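Local coordinates for protein EchA16_2 (Mycobacterium avium subsp. paratuberculosis, PDB 3QYR) that probably catalyses the reversible hydration of the double bond of trans-2-enoyl-CoA thioesters, at residues 21-26 and 63-68. Numbering follows the deposited sequence.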
ATOM      1  N   LEU A  21      27.163  21.121  -9.123  1.00 10.94           N
ATOM      2  CA  LEU A  21      27.048  20.680 -10.512  1.00 11.33           C
ATOM      3  C   LEU A  21      26.197  21.688 -11.314  1.00 11.10           C
ATOM      4  O   LEU A  21      24.996  21.821 -11.095  1.00 10.68           O
ATOM      5  CB  LEU A  21      26.415  19.276 -10.594  1.00 10.64           C
ATOM      6  CG  LEU A  21      27.080  18.073  -9.890  1.00 11.64           C
ATOM      7  CD1 LEU A  21      26.162  16.808  -9.929  1.00  9.88           C
ATOM      8  CD2 LEU A  21      28.479  17.737 -10.443  1.00  8.66           C
ATOM      9  N   THR A  22      26.818  22.368 -12.268  1.00 11.60           N
ATOM     10  CA  THR A  22      26.138  23.421 -13.024  1.00 11.39           C
ATOM     11  C   THR A  22      25.900  22.975 -14.442  1.00 11.19           C
ATOM     12  O   THR A  22      26.866  22.819 -15.191  1.00 10.64           O
ATOM     13  CB  THR A  22      26.952  24.725 -13.036  1.00 11.42           C
ATOM     14  OG1 THR A  22      27.257  25.106 -11.692  1.00 10.84           O
ATOM     15  CG2 THR A  22      26.150  25.832 -13.669  1.00 11.36           C
ATOM     16  N   LEU A  23      24.621  22.769 -14.798  1.00 11.40           N
ATOM     17  CA  LEU A  23      24.227  22.472 -16.197  1.00 11.72           C
ATOM     18  C   LEU A  23      24.678  23.681 -17.013  1.00 12.37           C
ATOM     19  O   LEU A  23      24.325  24.811 -16.679  1.00 13.28           O
ATOM     20  CB  LEU A  23      22.699  22.249 -16.338  1.00 11.40           C
ATOM     21  CG  LEU A  23      21.957  21.134 -15.541  1.00 10.46           C
ATOM     22  CD1 LEU A  23      20.459  21.334 -15.574  1.00  6.82           C
ATOM     23  CD2 LEU A  23      22.273  19.711 -16.016  1.00  7.13           C
ATOM     24  N   ASN A  24      25.479  23.473 -18.045  1.00 13.04           N
ATOM     25  CA  ASN A  24      26.200  24.586 -18.673  1.00 13.59           C
ATOM     26  C   ASN A  24      26.134  24.592 -20.206  1.00 14.38           C
ATOM     27  O   ASN A  24      27.146  24.468 -20.900  1.00 13.80           O
ATOM     28  CB  ASN A  24      27.646  24.584 -18.205  1.00 13.56           C
ATOM     29  CG  ASN A  24      28.368  25.876 -18.522  1.00 13.77           C
ATOM     30  OD1 ASN A  24      27.858  26.965 -18.256  1.00 15.04           O
ATOM     31  ND2 ASN A  24      29.570  25.765 -19.082  1.00 11.25           N
ATOM     32  N   ARG A  25      24.907  24.722 -20.702  1.00 15.03           N
ATOM     33  CA  ARG A  25      24.637  25.110 -22.082  1.00 15.59           C
ATOM     34  C   ARG A  25      23.726  26.345 -22.100  1.00 15.95           C
ATOM     35  O   ARG A  25      22.598  26.287 -22.587  1.00 16.71           O
ATOM     36  CB  ARG A  25      23.947  23.969 -22.783  1.00 15.07           C
ATOM     37  CG  ARG A  25      24.802  22.781 -22.957  1.00 15.88           C
ATOM     38  CD  ARG A  25      24.020  21.687 -23.643  1.00 14.99           C
ATOM     39  NE  ARG A  25      23.870  21.912 -25.074  1.00 14.01           N
ATOM     40  CZ  ARG A  25      22.882  21.394 -25.805  1.00 14.62           C
ATOM     41  NH1 ARG A  25      21.930  20.653 -25.227  1.00 14.17           N
ATOM     42  NH2 ARG A  25      22.826  21.622 -27.120  1.00 11.79           N
ATOM     43  N   PRO A  26      24.189  27.465 -21.528  1.00 16.30           N
ATOM     44  CA  PRO A  26      23.305  28.626 -21.362  1.00 15.91           C
ATOM     45  C   PRO A  26      22.608  29.076 -22.629  1.00 15.67           C
ATOM     46  O   PRO A  26      21.420  29.393 -22.604  1.00 15.14           O
ATOM     47  CB  PRO A  26      24.246  29.723 -20.856  1.00 15.88           C
ATOM     48  CG  PRO A  26      25.617  29.218 -21.061  1.00 16.39           C
ATOM     49  CD  PRO A  26      25.535  27.729 -20.993  1.00 16.51           C
ATOM     50  N   PRO A  63      20.328  32.163 -18.267  1.00 15.61           N
ATOM     51  CA  PRO A  63      19.174  32.510 -17.428  1.00 15.42           C
ATOM     52  C   PRO A  63      18.144  31.408 -17.162  1.00 14.91           C
ATOM     53  O   PRO A  63      17.140  31.683 -16.484  1.00 14.58           O
ATOM     54  CB  PRO A  63      18.522  33.665 -18.218  1.00 15.56           C
ATOM     55  CG  PRO A  63      18.727  33.273 -19.637  1.00 15.46           C
ATOM     56  CD  PRO A  63      20.083  32.535 -19.677  1.00 15.94           C
ATOM     57  N   VAL A  64      18.373  30.191 -17.653  1.00 14.47           N
ATOM     58  CA  VAL A  64      17.422  29.095 -17.453  1.00 14.02           C
ATOM     59  C   VAL A  64      18.079  28.110 -16.527  1.00 14.36           C
ATOM     60  O   VAL A  64      19.302  28.007 -16.515  1.00 15.46           O
ATOM     61  CB  VAL A  64      17.069  28.455 -18.809  1.00 15.07           C
ATOM     62  CG1 VAL A  64      16.315  27.126 -18.679  1.00 13.13           C
ATOM     63  CG2 VAL A  64      16.262  29.503 -19.695  1.00 14.55           C
ATOM     64  N   PHE A  65      17.294  27.438 -15.686  1.00 13.77           N
ATOM     65  CA  PHE A  65      17.810  26.312 -14.920  1.00 12.70           C
ATOM     66  C   PHE A  65      17.975  25.159 -15.856  1.00 12.60           C
ATOM     67  O   PHE A  65      19.090  24.646 -16.004  1.00 11.41           O
ATOM     68  CB  PHE A  65      16.839  25.886 -13.809  1.00 13.16           C
ATOM     69  CG  PHE A  65      17.186  24.561 -13.156  1.00 11.98           C
ATOM     70  CD1 PHE A  65      18.414  24.379 -12.514  1.00 11.36           C
ATOM     71  CD2 PHE A  65      16.270  23.515 -13.146  1.00 10.70           C
ATOM     72  CE1 PHE A  65      18.719  23.157 -11.883  1.00 10.73           C
ATOM     73  CE2 PHE A  65      16.570  22.304 -12.527  1.00 10.76           C
ATOM     74  CZ  PHE A  65      17.797  22.113 -11.908  1.00 10.35           C
ATOM     75  N   CYS A  66      16.849  24.750 -16.461  1.00 12.27           N
ATOM     76  CA  CYS A  66      16.851  23.688 -17.438  1.00 12.51           C
ATOM     77  C   CYS A  66      15.574  23.649 -18.282  1.00 13.61           C
ATOM     78  O   CYS A  66      14.488  23.356 -17.746  1.00 13.90           O
ATOM     79  CB  CYS A  66      17.026  22.342 -16.734  1.00 12.36           C
ATOM     80  SG  CYS A  66      17.024  20.966 -17.903  1.00 10.16           S
ATOM     81  N   ALA A  67      15.706  23.874 -19.596  1.00 13.91           N
ATOM     82  CA  ALA A  67      14.544  23.893 -20.528  1.00 14.77           C
ATOM     83  C   ALA A  67      13.898  22.508 -20.856  1.00 15.39           C
ATOM     84  O   ALA A  67      12.962  22.427 -21.627  1.00 15.08           O
ATOM     85  CB  ALA A  67      14.920  24.642 -21.864  1.00 13.96           C
ATOM     86  N   GLY A  68      14.388  21.428 -20.283  1.00 16.75           N
ATOM     87  CA  GLY A  68      13.914  20.100 -20.677  1.00 18.36           C
ATOM     88  C   GLY A  68      14.886  19.412 -21.617  1.00 19.96           C
ATOM     89  O   GLY A  68      16.001  19.897 -21.820  1.00 20.05           O
TER
HETATM   90  O   HOH W   1      20.446  29.243 -19.449  1.00  8.85           O
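Leu23, the last residue of strand 18-23, points its side chain at the backbone of Phe65 and Cys66, and a single methyl, CD1, does nearly all the touching. Leu23 CD1 lies 3.6 Å from Phe65 O and 3.8 Å from Cys66 CB, with Cys66 SG a little farther off. The Phe65 ring is met obliquely and more distantly, 4.5 Å separating Leu23 CD1 from Phe65 CE1; the CB of Phe65 heads away from segment 21-26, but the ring end comes back nearer. In Cys66 the sulfur stands anti to the backbone N (chi1 180°), from where SG accepts a hydrogen bond from Gly68 N (3.6 Å, 162° at the hydrogen), a bond within segment 63-68. This end is buried; the one polar atom that CD1 meets closely, Phe65 O, is hydrogen-bonded to Asn30 ND2.

Toward Pro26 and Pro63 the two chains pack far more loosely. The closest atoms there, Pro26 O and Pro63 CD, are 4.5 Å apart, and a water links the segments beside them, accepting a bond of 2.9 Å from Val64 N and giving a weak one to Pro26 O. Pro63, which follows a cis peptide bond, is exposed.

The contact joins the end of a strand of the crotonase-type sheet to the loop that leaves its parallel neighbour, strand 55-60. Asn30 bridges the two segments, its OD1 also accepting from Arg25 N, while Leu36 and Phe40 of helix 34-49 pack on Leu23, placing its side chain between that helix and the loop.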